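Local coordinates for protein glycoside Hydrolase (Bacteroides uniformis, PDB 5TA0) that probably hydrolyses agarose-derived galactan chains, as a family 86 glycoside hydrolase captured with neoagarooctaose bound in its barrel domain, at residues R101-C114 / T170-Y183. Residues are numbered along the deposited sequence; the frame is centred on the assembly and turned at random.
Sequences RPGFADPDDLARLC and TASGEFYGRYIKEY
The F104 ring lies with one face on A171, whose CB sits 3.5 Å from the ring centroid in a CH-pi contact, while T170 CG2 reaches its edge. The guanidinium of R101 has F104 CD1 against one face, offset toward the rim, and presents its edge to E174; that of R178 has P107 CB over one face and E174 at its edge, and C114 O lies at the edge of the Y183 ring. These layers join helix 107-123 to helix 170-183, which lies against strand 134-140 of the (alpha/beta)6-type barrel; the segments run 42° from parallel with axes 8.8 Å apart.

A short residue at A171 lets the phenyl ring settle almost on the helix backbone. E174, fully extended (chi1 180°), is long enough to meet R101 end-on: NH1 to OE1 at 2.8 Å and NH2 to OE2 at 2.9 Å, the planes nearly coplanar. R178 NE also donates to E174 OE1, from the other face of the carboxylate, so one acid ties together two arginines; D98 takes R101 NE.

Farther along, branched L110 divides its methyls, CD1 meeting F175 CE1 and CD2 meeting R178 CB at 3.6 Å. Small A111 packs its CB 3.6 Å from E182 CD, and C114 CB meets E182 CB. Waters link A105 O to E174 OE1, P107 O to E182 OE2 and A111 O to E182 OE1; another joins A105 N to A171 O. C114 SG rests obliquely by the Y179 ring, 3.6 Å from CD2 of Y179.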
loop_
_atom_site.group_PDB
_atom_site.type_symbol
_atom_site.label_atom_id
_atom_site.label_comp_id
_atom_site.label_asym_id
_atom_site.label_seq_id
_atom_site.Cartn_x
_atom_site.Cartn_y
_atom_site.Cartn_z
ATOM N N ARG A 101 21.327 -3.380 -34.666
ATOM C CA ARG A 101 19.873 -3.279 -34.431
ATOM C C ARG A 101 19.533 -1.903 -33.902
ATOM O O ARG A 101 19.500 -1.683 -32.694
ATOM C CB ARG A 101 19.408 -4.344 -33.423
ATOM C CG ARG A 101 19.558 -5.782 -33.912
ATOM C CD ARG A 101 19.034 -6.795 -32.910
ATOM N NE ARG A 101 19.731 -6.625 -31.648
ATOM C CZ ARG A 101 19.288 -7.015 -30.454
ATOM N NH1 ARG A 101 20.008 -6.727 -29.387
ATOM N NH2 ARG A 101 18.159 -7.702 -30.323
ATOM N N PRO A 102 19.242 -0.957 -34.797
ATOM C CA PRO A 102 18.840 0.375 -34.358
ATOM C C PRO A 102 17.680 0.295 -33.367
ATOM O O PRO A 102 16.754 -0.482 -33.547
ATOM C CB PRO A 102 18.393 1.046 -35.649
ATOM C CG PRO A 102 19.162 0.357 -36.732
ATOM C CD PRO A 102 19.365 -1.053 -36.268
ATOM N N GLY A 103 17.784 1.085 -32.323
ATOM C CA GLY A 103 16.791 1.107 -31.267
ATOM C C GLY A 103 16.896 0.067 -30.184
ATOM O O GLY A 103 16.020 -0.002 -29.314
ATOM N N PHE A 104 17.962 -0.735 -30.198
ATOM C CA PHE A 104 18.236 -1.684 -29.120
ATOM C C PHE A 104 19.511 -1.260 -28.415
ATOM O O PHE A 104 20.475 -0.801 -29.051
ATOM C CB PHE A 104 18.430 -3.094 -29.662
ATOM C CG PHE A 104 17.150 -3.766 -30.095
ATOM C CD1 PHE A 104 16.613 -4.798 -29.342
ATOM C CD2 PHE A 104 16.471 -3.375 -31.239
ATOM C CE1 PHE A 104 15.429 -5.434 -29.714
ATOM C CE2 PHE A 104 15.279 -3.999 -31.601
ATOM C CZ PHE A 104 14.773 -5.033 -30.835
ATOM N N ALA A 105 19.538 -1.461 -27.111
ATOM C CA ALA A 105 20.790 -1.335 -26.323
ATOM C C ALA A 105 21.806 -2.372 -26.800
ATOM O O ALA A 105 21.469 -3.543 -27.035
ATOM C CB ALA A 105 20.514 -1.521 -24.834
ATOM N N ASP A 106 23.051 -1.943 -26.932
ATOM C CA ASP A 106 24.116 -2.865 -27.320
ATOM C C ASP A 106 24.345 -3.912 -26.232
ATOM O O ASP A 106 24.663 -3.541 -25.112
ATOM C CB ASP A 106 25.398 -2.105 -27.558
ATOM C CG ASP A 106 26.500 -3.001 -28.063
ATOM O OD1 ASP A 106 26.298 -3.634 -29.141
ATOM O OD2 ASP A 106 27.515 -3.120 -27.341
ATOM N N PRO A 107 24.202 -5.215 -26.557
ATOM C CA PRO A 107 24.394 -6.192 -25.471
ATOM C C PRO A 107 25.750 -6.148 -24.820
ATOM O O PRO A 107 25.849 -6.331 -23.604
ATOM C CB PRO A 107 24.119 -7.530 -26.162
ATOM C CG PRO A 107 23.178 -7.201 -27.274
ATOM C CD PRO A 107 23.611 -5.839 -27.750
ATOM N N ASP A 108 26.809 -5.892 -25.581
ATOM C CA ASP A 108 28.159 -5.844 -24.995
ATOM C C ASP A 108 28.340 -4.649 -24.076
ATOM O O ASP A 108 28.866 -4.777 -22.975
ATOM C CB ASP A 108 29.222 -5.785 -26.095
ATOM C CG ASP A 108 29.319 -7.051 -26.895
ATOM O OD1 ASP A 108 29.193 -8.163 -26.346
ATOM O OD2 ASP A 108 29.564 -6.938 -28.113
ATOM N N ASP A 109 27.923 -3.463 -24.514
ATOM C CA ASP A 109 28.074 -2.290 -23.679
ATOM C C ASP A 109 27.180 -2.393 -22.435
ATOM O O ASP A 109 27.571 -1.994 -21.333
ATOM C CB ASP A 109 27.767 -1.005 -24.412
ATOM C CG ASP A 109 28.302 0.193 -23.688
ATOM O OD1 ASP A 109 29.523 0.202 -23.327
ATOM O OD2 ASP A 109 27.565 1.166 -23.460
ATOM N N LEU A 110 26.001 -2.957 -22.604
ATOM C CA LEU A 110 25.131 -3.188 -21.442
ATOM C C LEU A 110 25.778 -4.121 -20.429
ATOM O O LEU A 110 25.794 -3.844 -19.234
ATOM C CB LEU A 110 23.791 -3.730 -21.920
ATOM C CG LEU A 110 22.708 -3.936 -20.867
ATOM C CD1 LEU A 110 22.464 -2.698 -19.997
ATOM C CD2 LEU A 110 21.424 -4.322 -21.566
ATOM N N ALA A 111 26.342 -5.223 -20.910
ATOM C CA ALA A 111 27.070 -6.130 -20.013
ATOM C C ALA A 111 28.232 -5.406 -19.307
ATOM O O ALA A 111 28.455 -5.629 -18.103
ATOM C CB ALA A 111 27.574 -7.352 -20.763
ATOM N N ARG A 112 28.939 -4.537 -20.019
ATOM C CA ARG A 112 30.072 -3.810 -19.450
ATOM C C ARG A 112 29.648 -2.839 -18.348
ATOM O O ARG A 112 30.250 -2.805 -17.270
ATOM C CB ARG A 112 30.832 -3.065 -20.547
ATOM C CG ARG A 112 32.130 -2.432 -20.078
ATOM C CD ARG A 112 32.737 -1.527 -21.146
ATOM N NE ARG A 112 31.856 -0.438 -21.586
ATOM C CZ ARG A 112 31.763 0.756 -20.997
ATOM N NH1 ARG A 112 32.487 1.017 -19.913
ATOM N NH2 ARG A 112 30.949 1.690 -21.479
ATOM N N LEU A 113 28.600 -2.061 -18.596
ATOM C CA LEU A 113 28.111 -1.122 -17.579
ATOM C C LEU A 113 27.578 -1.864 -16.355
ATOM O O LEU A 113 27.862 -1.494 -15.209
ATOM C CB LEU A 113 27.021 -0.214 -18.138
ATOM C CG LEU A 113 27.506 0.809 -19.155
ATOM C CD1 LEU A 113 26.336 1.614 -19.674
ATOM C CD2 LEU A 113 28.542 1.754 -18.583
ATOM N N CYS A 114 26.838 -2.935 -16.597
ATOM C CA CYS A 114 26.341 -3.762 -15.492
ATOM C C CYS A 114 27.476 -4.416 -14.682
ATOM O O CYS A 114 27.379 -4.501 -13.457
ATOM C CB CYS A 114 25.372 -4.810 -16.017
ATOM S SG CYS A 114 23.778 -4.106 -16.548
ATOM N N THR A 170 9.575 -4.536 -27.440
ATOM C CA THR A 170 10.561 -5.617 -27.507
ATOM C C THR A 170 11.943 -5.130 -27.058
ATOM O O THR A 170 12.574 -5.778 -26.215
ATOM C CB THR A 170 10.591 -6.243 -28.903
ATOM O OG1 THR A 170 9.336 -6.926 -29.131
ATOM C CG2 THR A 170 11.724 -7.203 -29.065
ATOM N N ALA A 171 12.399 -4.003 -27.589
ATOM C CA ALA A 171 13.739 -3.516 -27.247
ATOM C C ALA A 171 13.827 -3.067 -25.793
ATOM O O ALA A 171 14.800 -3.357 -25.103
ATOM C CB ALA A 171 14.176 -2.408 -28.174
ATOM N N SER A 172 12.809 -2.374 -25.313
ATOM C CA SER A 172 12.739 -1.973 -23.921
ATOM C C SER A 172 12.792 -3.221 -23.037
ATOM O O SER A 172 13.542 -3.261 -22.046
ATOM C CB SER A 172 11.434 -1.222 -23.643
ATOM O OG SER A 172 11.391 0.002 -24.379
ATOM N N GLY A 173 12.023 -4.244 -23.416
ATOM C CA GLY A 173 12.011 -5.482 -22.652
ATOM C C GLY A 173 13.338 -6.237 -22.637
ATOM O O GLY A 173 13.729 -6.790 -21.621
ATOM N N GLU A 174 13.981 -6.282 -23.787
ATOM C CA GLU A 174 15.288 -6.915 -23.872
ATOM C C GLU A 174 16.281 -6.173 -22.993
ATOM O O GLU A 174 17.066 -6.795 -22.286
ATOM C CB GLU A 174 15.789 -6.995 -25.306
ATOM C CG GLU A 174 17.150 -7.644 -25.387
ATOM C CD GLU A 174 17.716 -7.770 -26.782
ATOM O OE1 GLU A 174 18.941 -7.569 -26.903
ATOM O OE2 GLU A 174 16.983 -8.135 -27.719
ATOM N N PHE A 175 16.266 -4.836 -23.043
ATOM C CA PHE A 175 17.115 -4.069 -22.144
ATOM C C PHE A 175 16.869 -4.512 -20.692
ATOM O O PHE A 175 17.808 -4.746 -19.920
ATOM C CB PHE A 175 16.868 -2.548 -22.302
ATOM C CG PHE A 175 17.394 -1.762 -21.131
ATOM C CD1 PHE A 175 18.765 -1.513 -20.983
ATOM C CD2 PHE A 175 16.543 -1.347 -20.125
ATOM C CE1 PHE A 175 19.241 -0.883 -19.842
ATOM C CE2 PHE A 175 17.034 -0.726 -18.995
ATOM C CZ PHE A 175 18.366 -0.481 -18.865
ATOM N N TYR A 176 15.600 -4.542 -20.294
ATOM C CA TYR A 176 15.283 -4.842 -18.884
ATOM C C TYR A 176 15.727 -6.253 -18.499
ATOM O O TYR A 176 16.338 -6.473 -17.444
ATOM C CB TYR A 176 13.787 -4.649 -18.665
ATOM C CG TYR A 176 13.280 -4.488 -17.246
ATOM C CD1 TYR A 176 14.115 -4.270 -16.133
ATOM C CD2 TYR A 176 11.906 -4.486 -17.018
ATOM C CE1 TYR A 176 13.587 -4.046 -14.865
ATOM C CE2 TYR A 176 11.382 -4.251 -15.751
ATOM C CZ TYR A 176 12.223 -4.049 -14.678
ATOM O OH TYR A 176 11.762 -3.811 -13.408
ATOM N N GLY A 177 15.412 -7.226 -19.352
ATOM C CA GLY A 177 15.820 -8.615 -19.070
ATOM C C GLY A 177 17.337 -8.769 -19.015
ATOM O O GLY A 177 17.858 -9.429 -18.115
ATOM N N ARG A 178 18.053 -8.155 -19.949
ATOM C CA ARG A 178 19.522 -8.248 -19.949
ATOM C C ARG A 178 20.099 -7.543 -18.736
ATOM O O ARG A 178 21.028 -8.025 -18.111
ATOM C CB ARG A 178 20.128 -7.693 -21.221
ATOM C CG ARG A 178 19.910 -8.541 -22.461
ATOM C CD ARG A 178 20.644 -7.900 -23.625
ATOM N NE ARG A 178 20.568 -8.722 -24.817
ATOM C CZ ARG A 178 21.274 -9.823 -25.025
ATOM N NH1 ARG A 178 22.175 -10.210 -24.152
ATOM N NH2 ARG A 178 21.055 -10.532 -26.134
ATOM N N TYR A 179 19.550 -6.385 -18.383
ATOM C CA TYR A 179 20.035 -5.664 -17.214
ATOM C C TYR A 179 19.991 -6.559 -15.977
ATOM O O TYR A 179 20.968 -6.652 -15.206
ATOM C CB TYR A 179 19.168 -4.403 -16.970
ATOM C CG TYR A 179 19.591 -3.622 -15.750
ATOM C CD1 TYR A 179 19.055 -3.914 -14.503
ATOM C CD2 TYR A 179 20.557 -2.642 -15.850
ATOM C CE1 TYR A 179 19.487 -3.248 -13.363
ATOM C CE2 TYR A 179 20.968 -1.923 -14.731
ATOM C CZ TYR A 179 20.447 -2.240 -13.492
ATOM O OH TYR A 179 20.851 -1.571 -12.368
ATOM N N ILE A 180 18.852 -7.177 -15.747
ATOM C CA ILE A 180 18.644 -8.024 -14.569
ATOM C C ILE A 180 19.654 -9.175 -14.592
ATOM O O ILE A 180 20.338 -9.441 -13.593
ATOM C CB ILE A 180 17.192 -8.541 -14.476
ATOM C CG1 ILE A 180 16.195 -7.391 -14.275
ATOM C CG2 ILE A 180 17.034 -9.572 -13.364
ATOM C CD1 ILE A 180 14.795 -7.740 -14.721
ATOM N N LYS A 181 19.795 -9.819 -15.750
ATOM C CA LYS A 181 20.693 -10.973 -15.878
ATOM C C LYS A 181 22.154 -10.599 -15.664
ATOM O O LYS A 181 22.910 -11.367 -15.054
ATOM C CB LYS A 181 20.503 -11.555 -17.264
ATOM C CG LYS A 181 21.388 -12.768 -17.555
ATOM C CD LYS A 181 21.033 -13.346 -18.921
ATOM C CE LYS A 181 21.938 -14.523 -19.327
ATOM N NZ LYS A 181 23.330 -14.120 -19.659
ATOM N N GLU A 182 22.566 -9.440 -16.175
ATOM C CA GLU A 182 23.977 -9.018 -16.168
ATOM C C GLU A 182 24.403 -8.414 -14.837
ATOM O O GLU A 182 25.512 -8.673 -14.349
ATOM C CB GLU A 182 24.264 -8.005 -17.291
ATOM C CG GLU A 182 24.054 -8.499 -18.727
ATOM C CD GLU A 182 25.094 -9.453 -19.245
ATOM O OE1 GLU A 182 26.020 -9.850 -18.508
ATOM O OE2 GLU A 182 24.957 -9.794 -20.445
ATOM N N TYR A 183 23.555 -7.611 -14.217
ATOM C CA TYR A 183 23.953 -6.910 -13.007
ATOM C C TYR A 183 23.857 -7.776 -11.736
ATOM O O TYR A 183 24.786 -7.777 -10.925
ATOM C CB TYR A 183 23.104 -5.630 -12.829
ATOM C CG TYR A 183 23.370 -4.987 -11.485
ATOM C CD1 TYR A 183 24.645 -4.545 -11.151
ATOM C CD2 TYR A 183 22.375 -4.910 -10.505
ATOM C CE1 TYR A 183 24.920 -4.021 -9.907
ATOM C CE2 TYR A 183 22.641 -4.374 -9.249
ATOM C CZ TYR A 183 23.927 -3.930 -8.954
ATOM O OH TYR A 183 24.255 -3.442 -7.709
HETATM O O HOH W 1 17.469 -3.149 -25.966
HETATM O O HOH W 2 19.455 -5.067 -25.770
HETATM O O HOH W 3 23.879 -8.053 -22.371
HETATM O O HOH W 4 27.949 -8.330 -17.278
#